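PDB 3RRX: Exo-1,3/1,4-beta-glucanase from Pseudoalteromonas sp., which hydrolyses 1,3- and 1,4-linked beta-glucans as an exo-acting enzyme, and probably has beta-glucosidase activity. Local coordinates for residues 413-418 and 465-470; 184-189 and 247-252; 116-121 and 379-384; 510-515 and 538-543; 120-125 and 388-393. The protein carries 1 engineered substitution. All coordinates share one frame; numbering follows the deposited sequence.

Contact 1 of 5, residues 413-418 and 465-470; sequences SSRILV and GGKITL
I416 and V418 face I468 across two parallel strands, 415-418 and 467-470, whose axes approach to 4.7 Å. Four backbone bonds alternate between the strands in the parallel pattern: K467 N to S414 O, I416 N to K467 O, T469 N to I416 O, and V418 N to T469 O at 2.8 Å. The side chain of I468 links two of the pairs. Its CB lies 4.0 Å from I416 O, and CG1 comes closer to that same oxygen, at 3.6 Å. With CG1 anti to the backbone N (chi1 -163°), the chain runs on to CD1, which meets V418 CG2 at 3.6 Å. On the face carrying R415, L417 and T469, L417 CD1 reaches T469 CG2 at 3.9 Å, and R415 lays one face of its guanidinium against K467 CB. A water there donates to I416 O and also hydrogen-bonds T469 OG1, so I416 O serves both this water and T469 N. Strand 467-470 is an outermost strand of the six-stranded mixed sheet; helix 453-463 covers the isoleucine and valine face through V461, L457 and Q458, while strand 482-488 flanks 415-419 on its other side.

Contact 2 of 5, residues 184-189 and 247-252; sequences LVKRYA and YFSAIN
S249 projects from helix 247-252 toward helix 184-189, and the tight half of this contact gathers round its hydroxyl. OG donates to K186 O at 2.7 Å, in the carbonyl plane and on a lone pair, with a C=O...OG angle of 134°. The torsion behind this is the one that sets OG between its own backbone N and carbonyl carbon (chi1 67°), the crowded position. A weak bond with G190 N adds to the hold on OG; the contact with G246 O is also weak. A189 CB packs against the hydroxyl, 3.4 Å from S249 OG. A189 CB also meets A250 CB, at 4.4 Å. Small residues thus line the interface, and the two helix axes come within 7.5 Å of each other.

Both helices belong to the barrel-type domain of family 3 glycoside hydrolases: helix 182-197 lies between strands 157-162 and 211-217, and helix 245-252 between 211-217 and 257-260. As return helices between successive parallel strands they run nearly the same way, 14° apart.

Toward solvent the packing is much slacker. The exposed K186 passes its aliphatic chain by F248, and K186 CD comes no nearer than 4.4 Å to F248 CD2, at the edge of the ring and near its plane. K186 CG likewise keeps 4.3 Å from S249 CB. The calcium ion held by E180, L593 and N594 lies about 12 Å from the side chain of V185.

Contact 3 of 5, residues 116-121 and 379-384; sequences SNVYGA and QWLGAA
The flat group at which L381 and G382 meet segment 116-121 is the peptide between G120 and A121. The L381 side chain lies over one face of it, CG being 4.2 Å from G120 C, while G382 CA sits close to the peptide plane beside the oxygen, in a CA-H...O contact of 3.5 Å with G120 O. The two rings take other partners: Y119 makes a cation-pi contact with R76, and W380 stacks on H377. Beyond the peptide, the leucine forks. CD1 meets A121 CB at 3.8 Å, and CD2 meets V118 CG1 at 4.1 Å, so one branch reaches each end of the turn. Having CG anti to the backbone N (chi1 -174°) swings this fork across to the loop. Each backbone is a type II turn, V118 to A121 and W380 to A383, closed by the bonds A121 N to V118 O and A383 N to W380 O. G120 and G382 occupy the third positions, with positive phi, and bring the two main chains together without an intervening side chain. E149 of helix 136-151 touches both A121 and L381 and accepts a weak bond from G382 N; A383 is the N-cap of helix 384-397.

Contact 4 of 5, residues 510-515 and 538-543; sequences HALALL and NKELNA
L512 and L515 meet K539, E540 and A543 where two nearly parallel helices of an alpha/beta sandwich lie side by side, in the C-terminal domain of the family 3 glycoside hydrolase fold. The helices alternate with strands 482-488, 525-530 and 546-551, and their axes are 9.6 Å apart. Apolar packing dominates. L512, its CG anti to the backbone N (chi1 180°), crosses K539 at about a right angle: CD2 meets K539 CB at 3.8 Å, and CD1 rests 3.6 Å from K539 O. L515 stands similarly across E540, with CD1 3.8 Å from E540 CB, while L515 CB packs on A543 CB at 3.7 Å. L515 also reaches V485, V525 and T527 of the sheet beneath, so it packs against both the neighbouring helix and the sheet. Among the charged groups, the K539 chain leads away to a salt bridge with E503; the E540 carboxylate stays beside L512, with OE2 3.9 Å from L512 CB, and pairs with K509. A water completes the polar part: in the first turn of helix 510-520 it accepts from L512 N at 3.0 Å, and it donates to E540 OE2 at 2.9 Å.

Contact 5 of 5, residues 120-125 and 388-393; sequences GATLFP and TLAREA
F124 and A390 make the closest approach here, the phenyl ring leaning obliquely on the alanine methyl with CD1 3.5 Å and CE1 3.8 Å from A390 CB. The ring comes to this place because CG is anti to its own carbonyl carbon (chi1 -61°), which carries it from the extended loop alongside helix 388-393. L389 crosses it obliquely, and L389 CD2 touches F124 CE1 at 3.9 Å. The loop supplies a further surface: T122 CG2 sits over one face of the same ring, 3.9 Å above its plane and offset toward the rim, and also meets A390 CB at 4.0 Å. The A390 methyl therefore rests against T122 and F124 together. One turn further along the helix, A393 CB fits against the P125 ring, at 3.8 Å from both P125 CG and P125 CD.

The loop, which runs from strand 106-110 to helix 127-133 in the barrel domain, is thereby pressed on helix 384-397, whose chain continues into edge strand 399-403 of the second sheet. A145 of helix 136-151 adds to the packing on F124, and L130 contacts both P125 and A393.

Polar groups look elsewhere: T122 OG1 bonds E149 OE2, and F124 O bonds H113 ND1. What joins the two segments is van der Waals contact between buried methyl, phenyl and pyrrolidine groups, and the fit accordingly depends on shape, with the two alanines allowing the loop to lie close to the helix.

How the contacts relate
From the N terminus, contacts 3 and 5 open together in the loop after strand 106-110, sharing G120 and A121. Contact 2 (184-189 with 247-252) opens and closes inside both of their long loops, joining neighbouring helices of the barrel. Contact 3 then closes at 379-384 and contact 5 at 388-393, fastening the barrel loop to the turn and helix that lead to the second domain. These two touch, G382 CA lying 3.3 Å from T122 OG1. Contacts 1 and 4 follow in series within that second domain, one at the edge of its sheet and the other between helices, their centres about 22 Å apart.

Contact 1 of 5, residues 413-418 and 465-470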
# COMPACT_ATOMS: atom_id res chain seq x y z
N SER A 413 -6.39 -4.41 -35.41
CA SER A 413 -7.24 -5.11 -36.37
C SER A 413 -6.78 -6.54 -36.64
O SER A 413 -7.32 -7.22 -37.50
CB SER A 413 -7.30 -4.34 -37.69
OG SER A 413 -6.00 -4.15 -38.22
N SER A 414 -5.77 -7.00 -35.89
CA SER A 414 -5.23 -8.34 -36.08
C SER A 414 -6.14 -9.41 -35.50
O SER A 414 -7.14 -9.11 -34.84
CB SER A 414 -3.86 -8.47 -35.41
OG SER A 414 -2.95 -7.48 -35.86
N ARG A 415 -5.77 -10.67 -35.72
CA ARG A 415 -6.39 -11.78 -35.02
C ARG A 415 -5.51 -12.17 -33.84
O ARG A 415 -4.36 -12.61 -34.03
CB ARG A 415 -6.58 -12.98 -35.95
CG ARG A 415 -7.22 -14.18 -35.26
CD ARG A 415 -7.33 -15.36 -36.21
NE ARG A 415 -7.91 -14.98 -37.49
CZ ARG A 415 -9.20 -15.05 -37.79
NH1 ARG A 415 -10.07 -15.49 -36.89
NH2 ARG A 415 -9.62 -14.68 -38.99
N ILE A 416 -6.04 -12.01 -32.64
CA ILE A 416 -5.25 -12.18 -31.42
C ILE A 416 -5.82 -13.28 -30.54
O ILE A 416 -7.03 -13.41 -30.37
CB ILE A 416 -5.21 -10.86 -30.63
CG1 ILE A 416 -4.57 -9.76 -31.48
CG2 ILE A 416 -4.48 -11.03 -29.28
CD1 ILE A 416 -4.66 -8.38 -30.87
N LEU A 417 -4.92 -14.10 -30.00
CA LEU A 417 -5.28 -15.05 -28.96
C LEU A 417 -4.76 -14.53 -27.62
O LEU A 417 -3.59 -14.16 -27.51
CB LEU A 417 -4.63 -16.40 -29.23
CG LEU A 417 -4.76 -17.48 -28.15
CD1 LEU A 417 -6.21 -17.96 -28.04
CD2 LEU A 417 -3.83 -18.64 -28.49
N VAL A 418 -5.62 -14.50 -26.60
CA VAL A 418 -5.16 -14.13 -25.27
C VAL A 418 -5.24 -15.37 -24.40
O VAL A 418 -6.30 -15.99 -24.30
CB VAL A 418 -6.02 -13.01 -24.64
CG1 VAL A 418 -5.42 -12.55 -23.30
CG2 VAL A 418 -6.12 -11.83 -25.60
N GLY A 465 -12.11 -3.76 -35.62
CA GLY A 465 -12.49 -4.77 -36.60
C GLY A 465 -11.59 -5.99 -36.61
O GLY A 465 -11.61 -6.76 -37.57
N GLY A 466 -10.80 -6.17 -35.56
CA GLY A 466 -9.99 -7.37 -35.43
C GLY A 466 -10.78 -8.52 -34.84
O GLY A 466 -11.99 -8.42 -34.69
N LYS A 467 -10.09 -9.60 -34.50
CA LYS A 467 -10.74 -10.78 -33.90
C LYS A 467 -9.94 -11.22 -32.68
O LYS A 467 -8.72 -11.23 -32.71
CB LYS A 467 -10.80 -11.94 -34.89
CG LYS A 467 -11.69 -11.68 -36.11
CD LYS A 467 -13.13 -11.41 -35.69
CE LYS A 467 -13.99 -11.04 -36.89
NZ LYS A 467 -14.02 -12.13 -37.92
N ILE A 468 -10.64 -11.59 -31.62
CA ILE A 468 -9.95 -11.97 -30.39
C ILE A 468 -10.57 -13.20 -29.77
O ILE A 468 -11.78 -13.43 -29.87
CB ILE A 468 -9.90 -10.80 -29.38
CG1 ILE A 468 -8.84 -11.07 -28.30
CG2 ILE A 468 -11.28 -10.54 -28.75
CD1 ILE A 468 -8.49 -9.86 -27.48
N THR A 469 -9.74 -14.01 -29.13
CA THR A 469 -10.18 -15.25 -28.50
C THR A 469 -9.55 -15.36 -27.12
O THR A 469 -8.37 -15.06 -26.96
CB THR A 469 -9.77 -16.46 -29.35
OG1 THR A 469 -10.51 -16.45 -30.58
CG2 THR A 469 -10.05 -17.76 -28.61
N LEU A 470 -10.33 -15.79 -26.13
CA LEU A 470 -9.79 -16.06 -24.79
C LEU A 470 -9.66 -17.56 -24.56
O LEU A 470 -10.63 -18.30 -24.69
CB LEU A 470 -10.69 -15.45 -23.71
CG LEU A 470 -10.35 -15.83 -22.27
CD1 LEU A 470 -9.01 -15.22 -21.86
CD2 LEU A 470 -11.47 -15.38 -21.31
O HOH W 1 -8.57 -15.01 -32.24

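Contact 2 of 5, residues 184-189 and 247-252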
# COMPACT_ATOMS: atom_id res chain seq x y z
N LEU A 184 14.19 7.68 -4.73
CA LEU A 184 12.86 7.64 -5.33
C LEU A 184 11.76 7.65 -4.27
O LEU A 184 10.77 8.39 -4.38
CB LEU A 184 12.72 6.43 -6.28
CG LEU A 184 11.39 6.24 -7.03
CD1 LEU A 184 10.90 7.55 -7.60
CD2 LEU A 184 11.55 5.20 -8.15
N VAL A 185 11.91 6.84 -3.23
CA VAL A 185 10.91 6.82 -2.16
C VAL A 185 10.80 8.21 -1.50
O VAL A 185 9.70 8.67 -1.19
CB VAL A 185 11.21 5.71 -1.12
CG1 VAL A 185 10.24 5.79 0.05
CG2 VAL A 185 11.15 4.32 -1.78
N LYS A 186 11.94 8.88 -1.32
CA LYS A 186 11.95 10.23 -0.74
C LYS A 186 11.17 11.21 -1.61
O LYS A 186 10.39 12.00 -1.10
CB LYS A 186 13.40 10.71 -0.55
CG LYS A 186 13.53 12.13 0.01
CD LYS A 186 14.89 12.36 0.64
CE LYS A 186 15.99 12.32 -0.39
NZ LYS A 186 17.34 12.30 0.27
N ARG A 187 11.38 11.14 -2.93
CA ARG A 187 10.66 11.99 -3.88
C ARG A 187 9.14 11.79 -3.80
O ARG A 187 8.38 12.74 -3.93
CB ARG A 187 11.08 11.67 -5.32
CG ARG A 187 12.27 12.47 -5.86
CD ARG A 187 12.64 11.98 -7.28
NE ARG A 187 13.77 11.06 -7.25
CZ ARG A 187 14.01 10.11 -8.15
NH1 ARG A 187 13.18 9.92 -9.17
NH2 ARG A 187 15.08 9.34 -8.02
N TYR A 188 8.72 10.55 -3.60
CA TYR A 188 7.31 10.19 -3.64
C TYR A 188 6.54 10.43 -2.34
O TYR A 188 5.38 10.83 -2.36
CB TYR A 188 7.17 8.70 -3.98
CG TYR A 188 7.09 8.37 -5.46
CD1 TYR A 188 7.58 9.23 -6.43
CD2 TYR A 188 6.52 7.17 -5.88
CE1 TYR A 188 7.50 8.90 -7.79
CE2 TYR A 188 6.44 6.84 -7.22
CZ TYR A 188 6.92 7.70 -8.17
OH TYR A 188 6.82 7.35 -9.50
N ALA A 189 7.18 10.13 -1.21
CA ALA A 189 6.45 10.01 0.05
C ALA A 189 5.69 11.28 0.40
O ALA A 189 4.53 11.23 0.80
CB ALA A 189 7.39 9.61 1.19
N TYR A 247 10.63 8.89 5.25
CA TYR A 247 10.15 9.61 6.43
C TYR A 247 10.63 11.06 6.44
O TYR A 247 9.98 11.92 7.02
CB TYR A 247 10.51 8.89 7.73
CG TYR A 247 9.54 7.77 7.99
CD1 TYR A 247 8.27 8.06 8.47
CD2 TYR A 247 9.85 6.44 7.70
CE1 TYR A 247 7.34 7.07 8.68
CE2 TYR A 247 8.90 5.42 7.92
CZ TYR A 247 7.65 5.76 8.41
OH TYR A 247 6.66 4.82 8.64
N PHE A 248 11.76 11.33 5.80
CA PHE A 248 12.26 12.71 5.75
C PHE A 248 11.21 13.59 5.08
O PHE A 248 10.82 14.64 5.60
CB PHE A 248 13.59 12.80 4.99
CG PHE A 248 14.71 12.02 5.63
CD1 PHE A 248 14.63 11.61 6.96
CD2 PHE A 248 15.83 11.68 4.90
CE1 PHE A 248 15.67 10.89 7.54
CE2 PHE A 248 16.87 10.96 5.48
CZ PHE A 248 16.79 10.57 6.79
N SER A 249 10.73 13.15 3.92
CA SER A 249 9.77 13.95 3.18
C SER A 249 8.35 13.85 3.77
O SER A 249 7.61 14.82 3.74
CB SER A 249 9.81 13.64 1.68
OG SER A 249 9.38 12.33 1.40
N ALA A 250 7.98 12.70 4.32
CA ALA A 250 6.64 12.56 4.89
C ALA A 250 6.47 13.45 6.12
O ALA A 250 5.44 14.11 6.30
CB ALA A 250 6.32 11.10 5.23
N ILE A 251 7.49 13.46 6.98
CA ILE A 251 7.46 14.31 8.16
C ILE A 251 7.53 15.79 7.77
O ILE A 251 6.84 16.62 8.36
CB ILE A 251 8.58 13.96 9.18
CG1 ILE A 251 8.35 12.56 9.77
CG2 ILE A 251 8.61 14.98 10.31
CD1 ILE A 251 9.61 11.95 10.45
N ASN A 252 8.36 16.11 6.79
CA ASN A 252 8.48 17.50 6.37
C ASN A 252 7.14 18.03 5.85
O ASN A 252 6.81 19.21 6.05
CB ASN A 252 9.58 17.68 5.33
CG ASN A 252 9.97 19.14 5.13
OD1 ASN A 252 10.07 19.90 6.10
ND2 ASN A 252 10.18 19.53 3.89

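Contact 3 of 5, residues 116-121 and 379-384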
# COMPACT_ATOMS: atom_id res chain seq x y z
N SER A 116 -8.59 0.12 -0.35
CA SER A 116 -8.60 -1.21 -0.96
C SER A 116 -9.22 -2.33 -0.13
O SER A 116 -9.38 -3.43 -0.63
CB SER A 116 -7.19 -1.60 -1.43
OG SER A 116 -6.22 -1.32 -0.44
N ASN A 117 -9.55 -2.06 1.13
CA ASN A 117 -10.28 -3.04 1.95
C ASN A 117 -11.76 -3.09 1.58
O ASN A 117 -12.49 -4.00 1.99
CB ASN A 117 -10.19 -2.69 3.44
CG ASN A 117 -8.82 -2.93 4.02
OD1 ASN A 117 -7.98 -3.62 3.43
ND2 ASN A 117 -8.58 -2.38 5.20
N VAL A 118 -12.20 -2.09 0.81
CA VAL A 118 -13.63 -1.86 0.61
C VAL A 118 -14.16 -2.26 -0.77
O VAL A 118 -13.65 -1.85 -1.81
CB VAL A 118 -14.00 -0.39 0.91
CG1 VAL A 118 -15.45 -0.11 0.52
CG2 VAL A 118 -13.78 -0.08 2.39
N TYR A 119 -15.21 -3.07 -0.76
CA TYR A 119 -15.88 -3.50 -1.98
C TYR A 119 -16.30 -2.29 -2.80
O TYR A 119 -16.94 -1.37 -2.28
CB TYR A 119 -17.11 -4.32 -1.60
CG TYR A 119 -17.95 -4.76 -2.77
CD1 TYR A 119 -17.51 -5.77 -3.63
CD2 TYR A 119 -19.19 -4.18 -3.01
CE1 TYR A 119 -18.30 -6.18 -4.70
CE2 TYR A 119 -19.98 -4.59 -4.08
CZ TYR A 119 -19.53 -5.59 -4.92
OH TYR A 119 -20.31 -5.99 -5.99
N GLY A 120 -15.95 -2.28 -4.08
CA GLY A 120 -16.31 -1.19 -4.97
C GLY A 120 -15.28 -0.07 -5.10
O GLY A 120 -15.42 0.82 -5.94
N ALA A 121 -14.23 -0.10 -4.28
CA ALA A 121 -13.21 0.95 -4.35
C ALA A 121 -12.37 0.84 -5.61
O ALA A 121 -12.14 -0.26 -6.12
CB ALA A 121 -12.31 0.91 -3.12
N GLN A 379 -20.67 8.64 -5.02
CA GLN A 379 -20.07 8.31 -6.32
C GLN A 379 -18.55 8.41 -6.28
O GLN A 379 -17.87 7.93 -7.19
CB GLN A 379 -20.64 9.21 -7.43
CG GLN A 379 -20.10 10.64 -7.44
CD GLN A 379 -20.78 11.57 -6.42
OE1 GLN A 379 -21.71 11.18 -5.72
NE2 GLN A 379 -20.30 12.81 -6.35
N TRP A 380 -18.01 9.02 -5.22
CA TRP A 380 -16.57 9.12 -5.05
C TRP A 380 -15.94 7.73 -4.95
O TRP A 380 -14.82 7.51 -5.41
CB TRP A 380 -16.21 9.93 -3.79
CG TRP A 380 -16.26 11.42 -3.98
CD1 TRP A 380 -16.46 12.10 -5.16
CD2 TRP A 380 -16.09 12.42 -2.97
NE1 TRP A 380 -16.44 13.45 -4.93
CE2 TRP A 380 -16.21 13.68 -3.60
CE3 TRP A 380 -15.86 12.38 -1.59
CZ2 TRP A 380 -16.10 14.88 -2.89
CZ3 TRP A 380 -15.75 13.58 -0.89
CH2 TRP A 380 -15.87 14.81 -1.54
N LEU A 381 -16.66 6.80 -4.34
CA LEU A 381 -16.15 5.44 -4.20
C LEU A 381 -16.22 4.74 -5.55
O LEU A 381 -17.30 4.36 -6.01
CB LEU A 381 -16.94 4.66 -3.15
CG LEU A 381 -16.38 3.27 -2.85
CD1 LEU A 381 -15.03 3.36 -2.12
CD2 LEU A 381 -17.38 2.47 -2.02
N GLY A 382 -15.07 4.58 -6.19
CA GLY A 382 -15.00 3.96 -7.51
C GLY A 382 -15.39 4.92 -8.62
O GLY A 382 -15.81 4.50 -9.70
N ALA A 383 -15.26 6.22 -8.36
CA ALA A 383 -15.61 7.26 -9.33
C ALA A 383 -14.98 7.01 -10.69
O ALA A 383 -13.83 6.60 -10.77
CB ALA A 383 -15.19 8.63 -8.81
N ALA A 384 -15.73 7.30 -11.75
CA ALA A 384 -15.19 7.17 -13.11
C ALA A 384 -13.89 7.96 -13.28
O ALA A 384 -12.95 7.51 -13.93
CB ALA A 384 -16.24 7.63 -14.14

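Contact 4 of 5, residues 510-515 and 538-543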
# COMPACT_ATOMS: atom_id res chain seq x y z
N HIS A 510 4.64 -24.18 -15.08
CA HIS A 510 3.42 -24.36 -15.85
C HIS A 510 3.28 -23.30 -16.94
O HIS A 510 2.92 -23.61 -18.07
CB HIS A 510 2.20 -24.33 -14.91
CG HIS A 510 0.90 -24.64 -15.59
ND1 HIS A 510 0.01 -23.66 -15.97
CD2 HIS A 510 0.34 -25.82 -15.94
CE1 HIS A 510 -1.05 -24.23 -16.53
NE2 HIS A 510 -0.87 -25.54 -16.53
N ALA A 511 3.58 -22.04 -16.62
CA ALA A 511 3.46 -20.98 -17.62
C ALA A 511 4.47 -21.19 -18.76
O ALA A 511 4.15 -20.97 -19.93
CB ALA A 511 3.65 -19.61 -16.97
N LEU A 512 5.68 -21.60 -18.41
CA LEU A 512 6.71 -21.88 -19.42
C LEU A 512 6.24 -22.92 -20.44
O LEU A 512 6.46 -22.75 -21.65
CB LEU A 512 8.01 -22.32 -18.75
CG LEU A 512 9.18 -22.65 -19.70
CD1 LEU A 512 9.56 -21.43 -20.51
CD2 LEU A 512 10.38 -23.19 -18.92
N ALA A 513 5.61 -24.00 -19.98
CA ALA A 513 5.07 -25.02 -20.89
C ALA A 513 4.10 -24.41 -21.89
O ALA A 513 4.09 -24.76 -23.07
CB ALA A 513 4.38 -26.13 -20.12
N LEU A 514 3.26 -23.50 -21.42
CA LEU A 514 2.31 -22.84 -22.30
C LEU A 514 3.04 -21.99 -23.34
O LEU A 514 2.71 -22.03 -24.52
CB LEU A 514 1.34 -21.97 -21.48
CG LEU A 514 0.46 -21.01 -22.28
CD1 LEU A 514 -0.39 -21.78 -23.30
CD2 LEU A 514 -0.42 -20.18 -21.34
N LEU A 515 4.04 -21.23 -22.89
CA LEU A 515 4.80 -20.38 -23.81
C LEU A 515 5.48 -21.22 -24.90
O LEU A 515 5.43 -20.89 -26.09
CB LEU A 515 5.83 -19.54 -23.05
CG LEU A 515 5.31 -18.54 -22.01
CD1 LEU A 515 6.49 -17.90 -21.26
CD2 LEU A 515 4.47 -17.47 -22.67
N ASN A 538 14.53 -16.00 -16.95
CA ASN A 538 15.28 -16.19 -18.19
C ASN A 538 14.62 -17.18 -19.15
O ASN A 538 14.55 -16.94 -20.36
CB ASN A 538 16.73 -16.62 -17.90
CG ASN A 538 17.57 -15.50 -17.30
OD1 ASN A 538 17.04 -14.49 -16.83
ND2 ASN A 538 18.89 -15.67 -17.31
N LYS A 539 14.12 -18.29 -18.61
CA LYS A 539 13.45 -19.29 -19.44
C LYS A 539 12.22 -18.72 -20.13
O LYS A 539 12.01 -18.93 -21.33
CB LYS A 539 13.06 -20.52 -18.62
CG LYS A 539 14.25 -21.25 -18.00
CD LYS A 539 13.79 -22.31 -17.00
CE LYS A 539 14.98 -22.98 -16.32
NZ LYS A 539 14.49 -23.90 -15.25
N GLU A 540 11.40 -17.99 -19.38
CA GLU A 540 10.18 -17.43 -19.95
C GLU A 540 10.52 -16.33 -20.94
O GLU A 540 9.86 -16.19 -21.98
CB GLU A 540 9.24 -16.90 -18.84
CG GLU A 540 8.62 -18.01 -17.98
CD GLU A 540 9.57 -18.52 -16.91
OE1 GLU A 540 10.65 -17.92 -16.72
OE2 GLU A 540 9.24 -19.54 -16.24
N LEU A 541 11.54 -15.53 -20.63
CA LEU A 541 12.00 -14.50 -21.56
C LEU A 541 12.43 -15.11 -22.89
O LEU A 541 12.12 -14.58 -23.96
CB LEU A 541 13.18 -13.72 -20.96
CG LEU A 541 12.82 -12.57 -20.00
CD1 LEU A 541 14.04 -12.19 -19.13
CD2 LEU A 541 12.31 -11.38 -20.80
N ASN A 542 13.15 -16.23 -22.82
CA ASN A 542 13.61 -16.91 -24.04
C ASN A 542 12.43 -17.42 -24.88
O ASN A 542 12.53 -17.53 -26.10
CB ASN A 542 14.53 -18.07 -23.70
CG ASN A 542 15.90 -17.62 -23.25
OD1 ASN A 542 16.30 -16.47 -23.47
ND2 ASN A 542 16.64 -18.52 -22.62
N ALA A 543 11.33 -17.75 -24.22
CA ALA A 543 10.14 -18.25 -24.92
C ALA A 543 9.20 -17.13 -25.38
O ALA A 543 8.09 -17.40 -25.83
CB ALA A 543 9.39 -19.26 -24.05
O HOH W 2 6.91 -21.17 -15.70

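Contact 5 of 5, residues 120-125 and 388-393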
# COMPACT_ATOMS: atom_id res chain seq x y z
N GLY A 120 -15.95 -2.28 -4.08
CA GLY A 120 -16.31 -1.19 -4.97
C GLY A 120 -15.28 -0.07 -5.10
O GLY A 120 -15.42 0.82 -5.94
N ALA A 121 -14.23 -0.10 -4.28
CA ALA A 121 -13.21 0.95 -4.35
C ALA A 121 -12.37 0.84 -5.61
O ALA A 121 -12.14 -0.26 -6.12
CB ALA A 121 -12.31 0.91 -3.12
N THR A 122 -11.91 1.97 -6.13
CA THR A 122 -10.91 1.96 -7.19
C THR A 122 -9.62 1.32 -6.68
O THR A 122 -9.14 1.68 -5.60
CB THR A 122 -10.58 3.38 -7.66
OG1 THR A 122 -11.77 4.01 -8.14
CG2 THR A 122 -9.53 3.35 -8.76
N LEU A 123 -9.05 0.38 -7.42
CA LEU A 123 -7.77 -0.20 -7.02
C LEU A 123 -6.65 0.32 -7.93
O LEU A 123 -6.60 -0.00 -9.12
CB LEU A 123 -7.82 -1.73 -7.02
CG LEU A 123 -8.90 -2.37 -6.13
CD1 LEU A 123 -8.98 -3.89 -6.34
CD2 LEU A 123 -8.66 -2.02 -4.64
N PHE A 124 -5.76 1.14 -7.37
CA PHE A 124 -4.63 1.65 -8.12
C PHE A 124 -3.54 0.57 -8.21
O PHE A 124 -3.56 -0.39 -7.45
CB PHE A 124 -4.10 2.94 -7.47
CG PHE A 124 -5.12 4.05 -7.45
CD1 PHE A 124 -5.29 4.88 -8.55
CD2 PHE A 124 -5.94 4.23 -6.35
CE1 PHE A 124 -6.24 5.88 -8.55
CE2 PHE A 124 -6.90 5.23 -6.34
CZ PHE A 124 -7.05 6.05 -7.44
N PRO A 125 -2.60 0.73 -9.15
CA PRO A 125 -1.45 -0.18 -9.16
C PRO A 125 -0.78 -0.17 -7.80
O PRO A 125 -0.74 0.87 -7.14
CB PRO A 125 -0.52 0.45 -10.20
CG PRO A 125 -1.43 1.19 -11.12
CD PRO A 125 -2.54 1.73 -10.23
N THR A 388 -10.20 6.55 -14.36
CA THR A 388 -9.42 7.16 -15.44
C THR A 388 -8.00 7.50 -14.98
O THR A 388 -7.03 7.31 -15.72
CB THR A 388 -10.12 8.43 -15.96
OG1 THR A 388 -11.36 8.06 -16.58
CG2 THR A 388 -9.24 9.13 -16.99
N LEU A 389 -7.88 8.01 -13.76
CA LEU A 389 -6.58 8.25 -13.14
C LEU A 389 -5.78 6.96 -12.97
O LEU A 389 -4.58 6.91 -13.28
CB LEU A 389 -6.79 8.93 -11.77
CG LEU A 389 -5.56 9.09 -10.87
CD1 LEU A 389 -4.52 9.97 -11.54
CD2 LEU A 389 -5.99 9.68 -9.52
N ALA A 390 -6.44 5.91 -12.49
CA ALA A 390 -5.78 4.62 -12.28
C ALA A 390 -5.31 4.00 -13.59
O ALA A 390 -4.24 3.41 -13.65
CB ALA A 390 -6.72 3.65 -11.53
N ARG A 391 -6.13 4.14 -14.63
CA ARG A 391 -5.78 3.65 -15.96
C ARG A 391 -4.51 4.34 -16.47
O ARG A 391 -3.64 3.69 -17.07
CB ARG A 391 -6.96 3.87 -16.91
CG ARG A 391 -6.79 3.27 -18.29
CD ARG A 391 -8.11 3.37 -19.05
NE ARG A 391 -7.97 3.13 -20.49
CZ ARG A 391 -9.00 3.09 -21.33
NH1 ARG A 391 -10.24 3.27 -20.88
NH2 ARG A 391 -8.80 2.88 -22.62
N GLU A 392 -4.41 5.64 -16.23
CA GLU A 392 -3.20 6.39 -16.55
C GLU A 392 -2.02 5.81 -15.78
O GLU A 392 -0.94 5.59 -16.34
CB GLU A 392 -3.36 7.87 -16.19
CG GLU A 392 -2.09 8.73 -16.36
CD GLU A 392 -2.23 10.12 -15.74
OE1 GLU A 392 -3.37 10.53 -15.42
OE2 GLU A 392 -1.20 10.81 -15.56
N ALA A 393 -2.23 5.53 -14.50
CA ALA A 393 -1.16 4.96 -13.68
C ALA A 393 -0.73 3.60 -14.20
O ALA A 393 0.46 3.29 -14.23
CB ALA A 393 -1.58 4.87 -12.23